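Local coordinates for beta-Ala-His dipeptidase (Homo sapiens, PDB 3DLJ), which hydrolyses carnosine, anserine and other Xaa-His dipeptides as a secreted homodimeric metallopeptidase that binds two zinc ions per subunit, at residues D120-D125 against S457-I462; E230-D235 against P344-G349; V278-E283 against W320-L325; V444-G449 against T471-A476. One frame throughout, in Å; residues are numbered along the deposited sequence.

Contact 1. Residues D120-D125 against S457-I462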
loop_
_atom_site.group_PDB
_atom_site.type_symbol
_atom_site.label_atom_id
_atom_site.label_comp_id
_atom_site.label_asym_id
_atom_site.label_seq_id
_atom_site.Cartn_x
_atom_site.Cartn_y
_atom_site.Cartn_z
ATOM N N ASP A 120 8.409 8.072 -17.344
ATOM C CA ASP A 120 8.800 8.290 -15.946
ATOM C C ASP A 120 10.147 7.648 -15.625
ATOM O O ASP A 120 10.748 7.988 -14.618
ATOM C CB ASP A 120 7.763 7.727 -14.959
ATOM C CG ASP A 120 6.383 8.361 -15.090
ATOM O OD1 ASP A 120 6.283 9.530 -15.561
ATOM O OD2 ASP A 120 5.390 7.660 -14.701
ATOM N N GLY A 121 10.613 6.719 -16.463
ATOM C CA GLY A 121 11.919 6.058 -16.257
ATOM C C GLY A 121 11.866 4.532 -16.286
ATOM O O GLY A 121 12.745 3.859 -15.747
ATOM N N TRP A 122 10.832 3.984 -16.912
ATOM C CA TRP A 122 10.660 2.532 -17.048
ATOM C C TRP A 122 11.576 1.985 -18.137
ATOM O O TRP A 122 11.669 2.572 -19.212
ATOM C CB TRP A 122 9.216 2.218 -17.422
ATOM C CG TRP A 122 8.226 2.308 -16.294
ATOM C CD1 TRP A 122 7.654 3.446 -15.777
ATOM C CD2 TRP A 122 7.676 1.211 -15.556
ATOM N NE1 TRP A 122 6.785 3.114 -14.758
ATOM C CE2 TRP A 122 6.786 1.751 -14.601
ATOM C CE3 TRP A 122 7.852 -0.180 -15.608
ATOM C CZ2 TRP A 122 6.066 0.943 -13.709
ATOM C CZ3 TRP A 122 7.151 -0.971 -14.719
ATOM C CH2 TRP A 122 6.251 -0.408 -13.793
ATOM N N LEU A 123 12.254 0.875 -17.848
ATOM C CA LEU A 123 13.096 0.183 -18.825
ATOM C C LEU A 123 12.289 -0.819 -19.634
ATOM O O LEU A 123 12.788 -1.414 -20.587
ATOM C CB LEU A 123 14.265 -0.556 -18.137
ATOM C CG LEU A 123 15.127 0.188 -17.104
ATOM C CD1 LEU A 123 16.286 -0.707 -16.706
ATOM C CD2 LEU A 123 15.646 1.529 -17.616
ATOM N N THR A 124 11.043 -1.024 -19.229
ATOM C CA THR A 124 10.114 -1.900 -19.925
ATOM C C THR A 124 8.806 -1.151 -20.082
ATOM O O THR A 124 8.591 -0.105 -19.460
ATOM C CB THR A 124 9.853 -3.212 -19.133
ATOM O OG1 THR A 124 9.281 -2.905 -17.855
ATOM C CG2 THR A 124 11.139 -4.028 -18.947
ATOM N N ASP A 125 7.930 -1.672 -20.928
ATOM C CA ASP A 125 6.575 -1.151 -21.025
ATOM C C ASP A 125 5.828 -1.549 -19.728
ATOM O O ASP A 125 5.637 -2.744 -19.468
ATOM C CB ASP A 125 5.905 -1.712 -22.286
ATOM C CG ASP A 125 4.488 -1.217 -22.468
ATOM O OD1 ASP A 125 3.867 -0.801 -21.485
ATOM O OD2 ASP A 125 3.967 -1.265 -23.600
ATOM N N SER A 457 6.440 2.959 -8.019
ATOM C CA SER A 457 7.644 3.491 -8.653
ATOM C C SER A 457 7.770 2.948 -10.053
ATOM O O SER A 457 6.990 2.090 -10.452
ATOM C CB SER A 457 8.899 3.061 -7.890
ATOM O OG SER A 457 8.804 3.509 -6.558
ATOM N N GLN A 458 8.771 3.449 -10.770
ATOM C CA GLN A 458 9.184 2.925 -12.063
ATOM C C GLN A 458 9.802 1.565 -11.827
ATOM O O GLN A 458 10.474 1.359 -10.816
ATOM C CB GLN A 458 10.245 3.820 -12.720
ATOM C CG GLN A 458 10.000 5.305 -12.597
ATOM C CD GLN A 458 10.738 5.915 -11.424
ATOM O OE1 GLN A 458 10.771 5.354 -10.333
ATOM N NE2 GLN A 458 11.346 7.076 -11.652
ATOM N N ASN A 459 9.578 0.653 -12.769
ATOM C CA ASN A 459 10.183 -0.686 -12.756
ATOM C C ASN A 459 9.776 -1.530 -11.542
ATOM O O ASN A 459 10.600 -2.234 -10.949
ATOM C CB ASN A 459 11.706 -0.576 -12.951
ATOM C CG ASN A 459 12.068 0.230 -14.202
ATOM O OD1 ASN A 459 11.641 -0.113 -15.300
ATOM N ND2 ASN A 459 12.811 1.315 -14.034
ATOM N N GLU A 460 8.497 -1.422 -11.175
ATOM C CA GLU A 460 7.828 -2.350 -10.262
ATOM C C GLU A 460 7.909 -3.786 -10.789
ATOM O O GLU A 460 7.774 -4.013 -11.973
ATOM C CB GLU A 460 6.341 -1.978 -10.115
ATOM C CG GLU A 460 5.625 -2.867 -9.115
ATOM C CD GLU A 460 4.155 -2.612 -8.996
ATOM O OE1 GLU A 460 3.642 -1.551 -9.471
ATOM O OE2 GLU A 460 3.499 -3.479 -8.370
ATOM N N LYS A 461 8.098 -4.741 -9.891
ATOM C CA LYS A 461 8.121 -6.168 -10.232
ATOM C C LYS A 461 7.560 -6.952 -9.049
ATOM O O LYS A 461 7.445 -6.424 -7.935
ATOM C CB LYS A 461 9.566 -6.646 -10.492
ATOM C CG LYS A 461 10.466 -6.335 -9.296
ATOM C CD LYS A 461 11.570 -7.294 -9.103
ATOM C CE LYS A 461 12.409 -6.963 -7.871
ATOM N NZ LYS A 461 11.988 -7.762 -6.690
ATOM N N ILE A 462 7.230 -8.216 -9.305
ATOM C CA ILE A 462 7.196 -9.224 -8.281
ATOM C C ILE A 462 8.140 -10.325 -8.754
ATOM O O ILE A 462 8.196 -10.611 -9.964
ATOM C CB ILE A 462 5.757 -9.751 -7.975
ATOM C CG1 ILE A 462 5.761 -10.557 -6.656
ATOM C CG2 ILE A 462 5.155 -10.547 -9.182
ATOM C CD1 ILE A 462 4.412 -10.983 -6.178
HETATM O O HOH W 1 11.099 -2.406 -16.036
#
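W122 and the backbone of Q458 and N459 meet face on: N459 N lies 3.2 Å above the indole plane, over its centre, and Q458 CA sits toward the rim on that same face. Q458 CA is 3.8 Å from the centroid of the five-membered ring of W122, 21° off its normal, a CH-pi contact. At the far end of the indole, W122 CH2 comes within 4.0 Å of E460 CB.

The polar bonds hold the loop backbone to two amide side chains. L123 N donates to N459 OD1 at 2.8 Å, nearly straight, in the carbonyl plane and on a lone pair. The same amide gives N459 ND2 to G121 O at 3.1 Å, with a more bent N-H...O angle of 144°. N459 CG stands anti to its own carbonyl carbon (chi1 -54°), the first step in turning the amide back to the loop. Q458 NE2 reaches D120 O at 3.2 Å from above the carbonyl plane. One water bridges T124 OG1 and N459 OD1, donating to the latter.

Beyond the indole, the E460 carboxylate pairs with R139 and accepts from the backbone N of D143, a ligand of both zinc ions. H456, another zinc ligand, comes just before S457. Through the bond from D143 N to E460, segment 457-462 is probably second shell to the dinuclear zinc site characteristic of M20 peptidases.

Contact 2. Residues E230-D235 against P344-G349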
loop_
_atom_site.group_PDB
_atom_site.type_symbol
_atom_site.label_atom_id
_atom_site.label_comp_id
_atom_site.label_asym_id
_atom_site.label_seq_id
_atom_site.Cartn_x
_atom_site.Cartn_y
_atom_site.Cartn_z
ATOM N N GLU A 230 -0.495 25.658 -0.126
ATOM C CA GLU A 230 -0.674 26.568 -1.242
ATOM C C GLU A 230 -0.153 27.973 -0.928
ATOM O O GLU A 230 -0.497 28.567 0.092
ATOM C CB GLU A 230 -2.142 26.597 -1.673
ATOM C CG GLU A 230 -2.401 27.343 -2.993
ATOM C CD GLU A 230 -3.901 27.610 -3.246
ATOM O OE1 GLU A 230 -4.522 28.374 -2.495
ATOM O OE2 GLU A 230 -4.456 27.054 -4.209
ATOM N N VAL A 231 0.721 28.479 -1.793
ATOM C CA VAL A 231 1.086 29.883 -1.757
ATOM C C VAL A 231 0.631 30.538 -3.070
ATOM O O VAL A 231 1.009 30.107 -4.154
ATOM C CB VAL A 231 2.616 30.130 -1.485
ATOM C CG1 VAL A 231 2.866 31.607 -1.273
ATOM C CG2 VAL A 231 3.116 29.353 -0.274
ATOM N N LYS A 232 -0.177 31.586 -2.962
ATOM C CA LYS A 232 -0.811 32.204 -4.126
ATOM C C LYS A 232 -0.588 33.708 -4.172
ATOM O O LYS A 232 -0.858 34.412 -3.204
ATOM C CB LYS A 232 -2.309 31.898 -4.146
ATOM C CG LYS A 232 -3.026 32.612 -5.274
ATOM C CD LYS A 232 -4.506 32.353 -5.340
ATOM C CE LYS A 232 -5.193 33.509 -6.101
ATOM N NZ LYS A 232 -6.448 33.070 -6.772
ATOM N N CYS A 233 -0.077 34.174 -5.313
ATOM C CA CYS A 233 -0.003 35.600 -5.662
ATOM C C CYS A 233 -1.247 35.964 -6.495
ATOM O O CYS A 233 -2.220 36.524 -5.993
ATOM C CB CYS A 233 1.306 35.879 -6.444
ATOM S SG CYS A 233 1.663 37.648 -6.857
ATOM N N ARG A 234 -1.220 35.610 -7.772
ATOM C CA ARG A 234 -2.396 35.668 -8.608
ATOM C C ARG A 234 -2.319 34.355 -9.329
ATOM O O ARG A 234 -1.353 33.619 -9.153
ATOM C CB ARG A 234 -2.319 36.823 -9.595
ATOM C CG ARG A 234 -1.051 36.799 -10.434
ATOM C CD ARG A 234 -1.052 37.874 -11.508
ATOM N NE ARG A 234 -0.188 37.445 -12.601
ATOM C CZ ARG A 234 0.280 38.235 -13.558
ATOM N NH1 ARG A 234 -0.027 39.526 -13.560
ATOM N NH2 ARG A 234 1.067 37.730 -14.505
ATOM N N ASP A 235 -3.333 34.058 -10.123
ATOM C CA ASP A 235 -3.419 32.802 -10.840
ATOM C C ASP A 235 -2.453 32.756 -12.021
ATOM O O ASP A 235 -1.902 31.711 -12.310
ATOM C CB ASP A 235 -4.858 32.581 -11.352
ATOM C CG ASP A 235 -5.775 31.945 -10.307
ATOM O OD1 ASP A 235 -7.000 32.043 -10.501
ATOM O OD2 ASP A 235 -5.291 31.346 -9.315
ATOM N N PRO A 344 6.047 31.144 -11.283
ATOM C CA PRO A 344 4.720 30.556 -11.001
ATOM C C PRO A 344 3.868 31.469 -10.116
ATOM O O PRO A 344 4.379 32.005 -9.147
ATOM C CB PRO A 344 5.064 29.263 -10.248
ATOM C CG PRO A 344 6.438 28.914 -10.722
ATOM C CD PRO A 344 7.146 30.206 -10.953
ATOM N N GLY A 345 2.595 31.654 -10.459
ATOM C CA GLY A 345 1.709 32.506 -9.676
ATOM C C GLY A 345 1.104 31.786 -8.473
ATOM O O GLY A 345 0.843 32.387 -7.442
ATOM N N ARG A 346 0.897 30.482 -8.591
ATOM C CA ARG A 346 0.242 29.717 -7.546
ATOM C C ARG A 346 0.852 28.336 -7.514
ATOM O O ARG A 346 0.825 27.600 -8.513
ATOM C CB ARG A 346 -1.264 29.594 -7.865
ATOM C CG ARG A 346 -2.149 29.383 -6.659
ATOM C CD ARG A 346 -3.621 29.248 -7.109
ATOM N NE ARG A 346 -3.960 27.839 -7.254
ATOM C CZ ARG A 346 -5.052 27.279 -6.745
ATOM N NH1 ARG A 346 -5.266 25.966 -6.908
ATOM N NH2 ARG A 346 -5.931 28.038 -6.082
ATOM N N VAL A 347 1.372 27.975 -6.352
ATOM C CA VAL A 347 2.081 26.713 -6.183
ATOM C C VAL A 347 1.596 25.993 -4.922
ATOM O O VAL A 347 1.161 26.643 -3.954
ATOM C CB VAL A 347 3.613 26.963 -6.100
ATOM C CG1 VAL A 347 4.150 27.392 -7.443
ATOM C CG2 VAL A 347 3.916 28.044 -5.046
ATOM N N ILE A 348 1.652 24.662 -4.945
ATOM C CA ILE A 348 1.222 23.829 -3.821
ATOM C C ILE A 348 2.327 22.825 -3.477
ATOM O O ILE A 348 2.653 21.940 -4.277
ATOM C CB ILE A 348 -0.126 23.038 -4.121
ATOM C CG1 ILE A 348 -1.179 23.934 -4.794
ATOM C CG2 ILE A 348 -0.743 22.450 -2.817
ATOM C CD1 ILE A 348 -2.506 23.247 -5.038
ATOM N N GLY A 349 2.897 22.968 -2.287
ATOM C CA GLY A 349 3.866 22.016 -1.788
ATOM C C GLY A 349 3.139 20.813 -1.212
ATOM O O GLY A 349 2.067 20.953 -0.628
#
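Two antiparallel strands of the mixed sheet built around strand 216-232 meet here at the end of that strand and the start of strand 346-355, their short axes 4.7 Å apart and 165° from parallel. V231 and V347 form the hydrogen-bonded pair: V231 N donates to V347 O at 2.9 Å, and V347 N returns a bond to V231 O at 3.1 Å. E230 with I348 and K232 with R346 are the flanking non-hydrogen-bonded pairs. Past the last pair, C233 N still donates to G345 O, at 2.9 Å and nearly along the C=O axis. A side chain on G345 would run into R234 O, which fits a glycine at this tight end.

The face bearing E230, K232, R346 and I348 is mainly charged. E230 OE2 forms a salt bridge with R346 NH2, the carboxylate coming over one face of the guanidinium with the two planes 58° apart; the exact place of OE2 is less sure. R346 bends at chi3 (95°), which turns NE out of line with the aliphatic part, whose CG lies 3.6 Å from K232 CB. K232 NZ in turn bridges to D235 OD2, 3.3 Å away. An alanine in place of E230 would probably leave the R346 guanidinium without its carboxylate mate and freer to turn.

V231 and V347 share the other face, with V231 CB 4.3 Å from V347 CG2, and helix 250-258 covers both. A sheet with helices packed on one side is characteristic of the lid (dimerisation) domain of M20 peptidases.

Contact 3. Residues V278-E283 against W320-L325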
loop_
_atom_site.group_PDB
_atom_site.type_symbol
_atom_site.label_atom_id
_atom_site.label_comp_id
_atom_site.label_asym_id
_atom_site.label_seq_id
_atom_site.Cartn_x
_atom_site.Cartn_y
_atom_site.Cartn_z
ATOM N N VAL A 278 5.647 7.225 21.921
ATOM C CA VAL A 278 5.907 6.401 23.122
ATOM C C VAL A 278 7.410 6.280 23.398
ATOM O O VAL A 278 8.199 6.141 22.449
ATOM C CB VAL A 278 5.248 4.987 23.122
ATOM C CG1 VAL A 278 3.738 5.105 23.130
ATOM C CG2 VAL A 278 5.717 4.149 21.979
ATOM N N PRO A 279 7.800 6.328 24.688
ATOM C CA PRO A 279 9.213 6.199 25.042
ATOM C C PRO A 279 9.764 4.839 24.635
ATOM O O PRO A 279 9.098 3.822 24.828
ATOM C CB PRO A 279 9.214 6.323 26.583
ATOM C CG PRO A 279 7.929 6.959 26.934
ATOM C CD PRO A 279 6.949 6.488 25.887
ATOM N N LEU A 280 10.959 4.839 24.052
ATOM C CA LEU A 280 11.693 3.609 23.789
ATOM C C LEU A 280 12.079 2.943 25.107
ATOM O O LEU A 280 12.628 3.612 26.001
ATOM C CB LEU A 280 12.944 3.904 22.954
ATOM C CG LEU A 280 13.737 2.702 22.442
ATOM C CD1 LEU A 280 12.852 1.693 21.722
ATOM C CD2 LEU A 280 14.880 3.169 21.549
ATOM N N THR A 281 11.754 1.647 25.238
ATOM C CA THR A 281 12.106 0.847 26.426
ATOM C C THR A 281 13.113 -0.246 26.077
ATOM O O THR A 281 13.297 -0.587 24.915
ATOM C CB THR A 281 10.871 0.169 27.112
ATOM O OG1 THR A 281 10.202 -0.719 26.206
ATOM C CG2 THR A 281 9.883 1.204 27.635
ATOM N N GLU A 282 13.778 -0.763 27.105
ATOM C CA GLU A 282 14.608 -1.972 27.039
ATOM C C GLU A 282 13.936 -3.168 26.326
ATOM O O GLU A 282 14.539 -3.790 25.458
ATOM C CB GLU A 282 15.017 -2.356 28.469
ATOM C CG GLU A 282 15.135 -3.851 28.772
ATOM C CD GLU A 282 16.427 -4.468 28.257
ATOM O OE1 GLU A 282 16.867 -5.488 28.847
ATOM O OE2 GLU A 282 17.003 -3.937 27.272
ATOM N N GLU A 283 12.706 -3.479 26.729
ATOM C CA GLU A 283 11.896 -4.541 26.147
ATOM C C GLU A 283 11.781 -4.361 24.639
ATOM O O GLU A 283 12.011 -5.302 23.864
ATOM C CB GLU A 283 10.488 -4.495 26.740
ATOM C CG GLU A 283 9.993 -5.831 27.211
ATOM C CD GLU A 283 8.675 -6.241 26.576
ATOM O OE1 GLU A 283 8.357 -5.760 25.459
ATOM O OE2 GLU A 283 7.967 -7.071 27.192
ATOM N N TRP A 320 9.590 2.059 11.652
ATOM C CA TRP A 320 8.414 1.453 12.264
ATOM C C TRP A 320 7.786 2.212 13.425
ATOM O O TRP A 320 6.575 2.152 13.617
ATOM C CB TRP A 320 8.724 0.030 12.728
ATOM C CG TRP A 320 9.133 -0.933 11.646
ATOM C CD1 TRP A 320 9.032 -0.761 10.277
ATOM C CD2 TRP A 320 9.676 -2.238 11.844
ATOM N NE1 TRP A 320 9.501 -1.867 9.628
ATOM C CE2 TRP A 320 9.907 -2.792 10.563
ATOM C CE3 TRP A 320 9.995 -3.003 12.993
ATOM C CZ2 TRP A 320 10.440 -4.073 10.390
ATOM C CZ3 TRP A 320 10.531 -4.268 12.824
ATOM C CH2 TRP A 320 10.750 -4.792 11.527
ATOM N N ARG A 321 8.609 2.895 14.206
ATOM C CA ARG A 321 8.158 3.405 15.507
ATOM C C ARG A 321 8.583 4.847 15.823
ATOM O O ARG A 321 8.277 5.381 16.895
ATOM C CB ARG A 321 8.523 2.415 16.636
ATOM C CG ARG A 321 10.021 2.225 16.913
ATOM C CD ARG A 321 10.550 3.288 17.902
ATOM N NE ARG A 321 9.949 3.165 19.235
ATOM C CZ ARG A 321 9.734 4.181 20.078
ATOM N NH1 ARG A 321 10.038 5.429 19.736
ATOM N NH2 ARG A 321 9.197 3.962 21.268
ATOM N N TYR A 322 9.282 5.470 14.876
ATOM C CA TYR A 322 9.512 6.910 14.914
ATOM C C TYR A 322 8.763 7.588 13.756
ATOM O O TYR A 322 8.604 7.001 12.692
ATOM C CB TYR A 322 11.002 7.236 14.855
ATOM C CG TYR A 322 11.796 6.898 16.104
ATOM C CD1 TYR A 322 12.765 5.899 16.076
ATOM C CD2 TYR A 322 11.614 7.595 17.297
ATOM C CE1 TYR A 322 13.525 5.591 17.184
ATOM C CE2 TYR A 322 12.368 7.293 18.410
ATOM C CZ TYR A 322 13.323 6.279 18.350
ATOM O OH TYR A 322 14.100 5.953 19.453
ATOM N N PRO A 323 8.280 8.834 13.967
ATOM C CA PRO A 323 7.635 9.537 12.865
ATOM C C PRO A 323 8.669 9.935 11.799
ATOM O O PRO A 323 9.864 9.978 12.075
ATOM C CB PRO A 323 7.043 10.777 13.554
ATOM C CG PRO A 323 7.900 11.004 14.709
ATOM C CD PRO A 323 8.317 9.652 15.192
ATOM N N SER A 324 8.221 10.194 10.581
ATOM C CA SER A 324 9.129 10.579 9.530
ATOM C C SER A 324 8.432 11.620 8.661
ATOM O O SER A 324 7.189 11.624 8.565
ATOM C CB SER A 324 9.544 9.354 8.703
ATOM O OG SER A 324 8.481 8.905 7.880
ATOM N N LEU A 325 9.211 12.504 8.047
ATOM C CA LEU A 325 8.657 13.536 7.185
ATOM C C LEU A 325 9.287 13.466 5.792
ATOM O O LEU A 325 10.516 13.451 5.670
ATOM C CB LEU A 325 8.814 14.923 7.825
ATOM C CG LEU A 325 8.112 16.105 7.122
ATOM C CD1 LEU A 325 7.914 17.210 8.105
ATOM C CD2 LEU A 325 8.868 16.623 5.869
HETATM O O HOH W 2 10.641 7.806 21.782
#
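The guanidinium of R321 is the flat group that meets segment 278-283: L280 CB lies 4.1 Å above one face, offset toward the rim, with L280 CD1 over the same group, while V278 O stands at the edge near its plane. Y322 CD2 lies in plane at a different edge, on the NE/NH1 side. The Y322 ring carries R321 CD over one of its faces and is stacked with H318 of helix 312-320; Y322 OH is 3.6 Å from L280 CD2, these two side chains crossing at about a right angle.

The main bond runs from R321 NH2 to V278 O, 2.7 Å long with an N-H...O angle of 154°, the donor 48° out of the carbonyl plane. R321 NH1 adds a weak, bent bond to the same oxygen, and a water accepts from R321 NH1 and donates to V278 O. R321 CG lies between its backbone N and carbonyl carbon (chi1 66°), and further bends at chi2 and chi3 fold the chain compactly. V278 CG2 packs a methyl against R321 NH2 at 3.6 Å.

R321 follows helix 312-320 directly, and T281 is the N-cap of helix 282-289, so the contact joins the end of one helix to the lead-in of another. From that second helix, E284 takes R321 NE in a salt bridge. The arginine thus divides its N-H groups between a carboxylate, a backbone carbonyl and a water, and its charge would probably polarise V278 O, while L280 packs its aliphatic carbons over the guanidinium and against the Y322 hydroxyl.

Contact 4. Residues V444-G449 against T471-A476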
loop_
_atom_site.group_PDB
_atom_site.type_symbol
_atom_site.label_atom_id
_atom_site.label_comp_id
_atom_site.label_asym_id
_atom_site.label_seq_id
_atom_site.Cartn_x
_atom_site.Cartn_y
_atom_site.Cartn_z
ATOM N N VAL A 444 -4.982 -10.170 9.375
ATOM C CA VAL A 444 -3.600 -10.658 9.302
ATOM C C VAL A 444 -2.926 -10.193 8.006
ATOM O O VAL A 444 -3.446 -10.402 6.904
ATOM C CB VAL A 444 -3.514 -12.215 9.459
ATOM C CG1 VAL A 444 -4.437 -12.913 8.473
ATOM C CG2 VAL A 444 -2.078 -12.717 9.290
ATOM N N LEU A 445 -1.772 -9.556 8.137
ATOM C CA LEU A 445 -1.037 -9.118 6.955
ATOM C C LEU A 445 0.039 -10.115 6.551
ATOM O O LEU A 445 1.035 -10.292 7.247
ATOM C CB LEU A 445 -0.441 -7.713 7.135
ATOM C CG LEU A 445 -1.353 -6.595 7.631
ATOM C CD1 LEU A 445 -0.506 -5.372 7.849
ATOM C CD2 LEU A 445 -2.472 -6.297 6.662
ATOM N N ILE A 446 -0.175 -10.763 5.409
ATOM C CA ILE A 446 0.787 -11.722 4.868
ATOM C C ILE A 446 1.478 -11.135 3.629
ATOM O O ILE A 446 0.941 -11.187 2.535
ATOM C CB ILE A 446 0.119 -13.088 4.540
ATOM C CG1 ILE A 446 -0.771 -13.540 5.721
ATOM C CG2 ILE A 446 1.182 -14.127 4.222
ATOM C CD1 ILE A 446 -1.544 -14.843 5.499
ATOM N N PRO A 447 2.681 -10.580 3.813
ATOM C CA PRO A 447 3.410 -9.980 2.711
ATOM C C PRO A 447 3.893 -11.055 1.733
ATOM O O PRO A 447 4.389 -12.081 2.173
ATOM C CB PRO A 447 4.587 -9.277 3.406
ATOM C CG PRO A 447 4.769 -9.995 4.730
ATOM C CD PRO A 447 3.419 -10.532 5.098
ATOM N N LEU A 448 3.704 -10.828 0.423
ATOM C CA LEU A 448 4.305 -11.686 -0.616
ATOM C C LEU A 448 5.465 -10.999 -1.334
ATOM O O LEU A 448 6.321 -11.666 -1.934
ATOM C CB LEU A 448 3.273 -12.161 -1.658
ATOM C CG LEU A 448 2.207 -13.210 -1.328
ATOM C CD1 LEU A 448 1.753 -13.932 -2.606
ATOM C CD2 LEU A 448 2.729 -14.183 -0.336
ATOM N N GLY A 449 5.505 -9.673 -1.254
ATOM C CA GLY A 449 6.518 -8.903 -1.952
ATOM C C GLY A 449 7.905 -8.909 -1.343
ATOM O O GLY A 449 8.066 -9.061 -0.135
ATOM N N THR A 471 1.759 -18.552 -3.615
ATOM C CA THR A 471 0.595 -19.367 -3.917
ATOM C C THR A 471 0.520 -20.609 -3.012
ATOM O O THR A 471 -0.555 -20.941 -2.490
ATOM C CB THR A 471 0.568 -19.775 -5.431
ATOM O OG1 THR A 471 0.739 -18.607 -6.265
ATOM C CG2 THR A 471 -0.728 -20.492 -5.791
ATOM N N LYS A 472 1.657 -21.274 -2.814
ATOM C CA LYS A 472 1.767 -22.399 -1.883
ATOM C C LYS A 472 1.532 -22.024 -0.424
ATOM O O LYS A 472 0.914 -22.799 0.338
ATOM C CB LYS A 472 3.134 -23.057 -2.011
ATOM C CG LYS A 472 3.308 -23.788 -3.303
ATOM C CD LYS A 472 4.756 -23.784 -3.695
ATOM C CE LYS A 472 4.992 -24.639 -4.893
ATOM N NZ LYS A 472 6.388 -25.085 -4.832
ATOM N N LEU A 473 2.033 -20.846 -0.043
ATOM C CA LEU A 473 1.842 -20.298 1.290
ATOM C C LEU A 473 0.351 -20.158 1.580
ATOM O O LEU A 473 -0.134 -20.568 2.649
ATOM C CB LEU A 473 2.530 -18.929 1.423
ATOM C CG LEU A 473 2.316 -18.157 2.729
ATOM C CD1 LEU A 473 2.883 -18.976 3.841
ATOM C CD2 LEU A 473 2.996 -16.810 2.699
ATOM N N PHE A 474 -0.372 -19.569 0.638
ATOM C CA PHE A 474 -1.803 -19.436 0.787
ATOM C C PHE A 474 -2.511 -20.802 0.881
ATOM O O PHE A 474 -3.443 -20.982 1.679
ATOM C CB PHE A 474 -2.387 -18.544 -0.337
ATOM C CG PHE A 474 -2.048 -17.073 -0.212
ATOM C CD1 PHE A 474 -1.847 -16.474 1.041
ATOM C CD2 PHE A 474 -1.977 -16.261 -1.357
ATOM C CE1 PHE A 474 -1.555 -15.090 1.153
ATOM C CE2 PHE A 474 -1.687 -14.855 -1.266
ATOM C CZ PHE A 474 -1.484 -14.280 -0.012
ATOM N N ALA A 475 -2.093 -21.754 0.050
ATOM C CA ALA A 475 -2.617 -23.146 0.122
ATOM C C ALA A 475 -2.447 -23.790 1.529
ATOM O O ALA A 475 -3.420 -24.284 2.132
ATOM C CB ALA A 475 -1.969 -24.010 -0.958
ATOM N N ALA A 476 -1.225 -23.754 2.060
ATOM C CA ALA A 476 -0.948 -24.235 3.418
ATOM C C ALA A 476 -1.815 -23.527 4.487
ATOM O O ALA A 476 -2.275 -24.156 5.460
ATOM C CB ALA A 476 0.544 -24.074 3.741
#
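The first torsions of L473 and L448 set their branch carbons facing across the contact: L473 CG is anti to its backbone N (chi1 175°), and L448 CG is anti to its carbonyl carbon (chi1 -72°). L473 CD2 serves two partners, lying 3.6 Å from I446 CG2 and 4.0 Å from L448 CD2. The two leucines slide past each other in opposite directions, whereas I446 meets L473 obliquely.

F474 takes the other branch of L448. Their side chains reach toward each other tip to tip, with L448 CD1 3.8 Å from F474 CE2 and L448 CG 4.1 Å from F474 CZ. I446 CG2 is a more distant neighbour of the same ring, 4.2 Å from F474 CE1. All four residues are buried, and the contact is wholly apolar. An alanine in place of L448 would probably open a gap beside the F474 ring and leave L473 CD2 less tightly packed.

The contact joins the chain leaving edge strand 444-445, in the sheet of the zinc-binding catalytic domain as in M20 peptidases, to the C-terminal helix 464-482. Helix 141-160 supplies W151, edge-to-face with F474, and A150 against L448, while helix 403-416 brings A411 and I412 against L473.

Overall arrangement
Contact 4 is the buried one, all methyl and ring packing, whereas contact 3 lies at the surface and depends on an arginine; contacts 1 and 2 are partly buried, the first held by side-chain amides on backbone and an indole face, the second by strand pairing and a salt bridge. Contacts 1 and 4 are about 5 Å apart at their nearest atoms, and strand 461-463 of contact 1 leads straight into helix 464-482 of contact 4. Contacts 2 and 3 reach a common sheet through adjacent strands 346-355 and 324-331, although their centres are 36 Å apart. Contact 1 lies nearest the zinc ions; contacts 2 and 3 are away from the annotated sites.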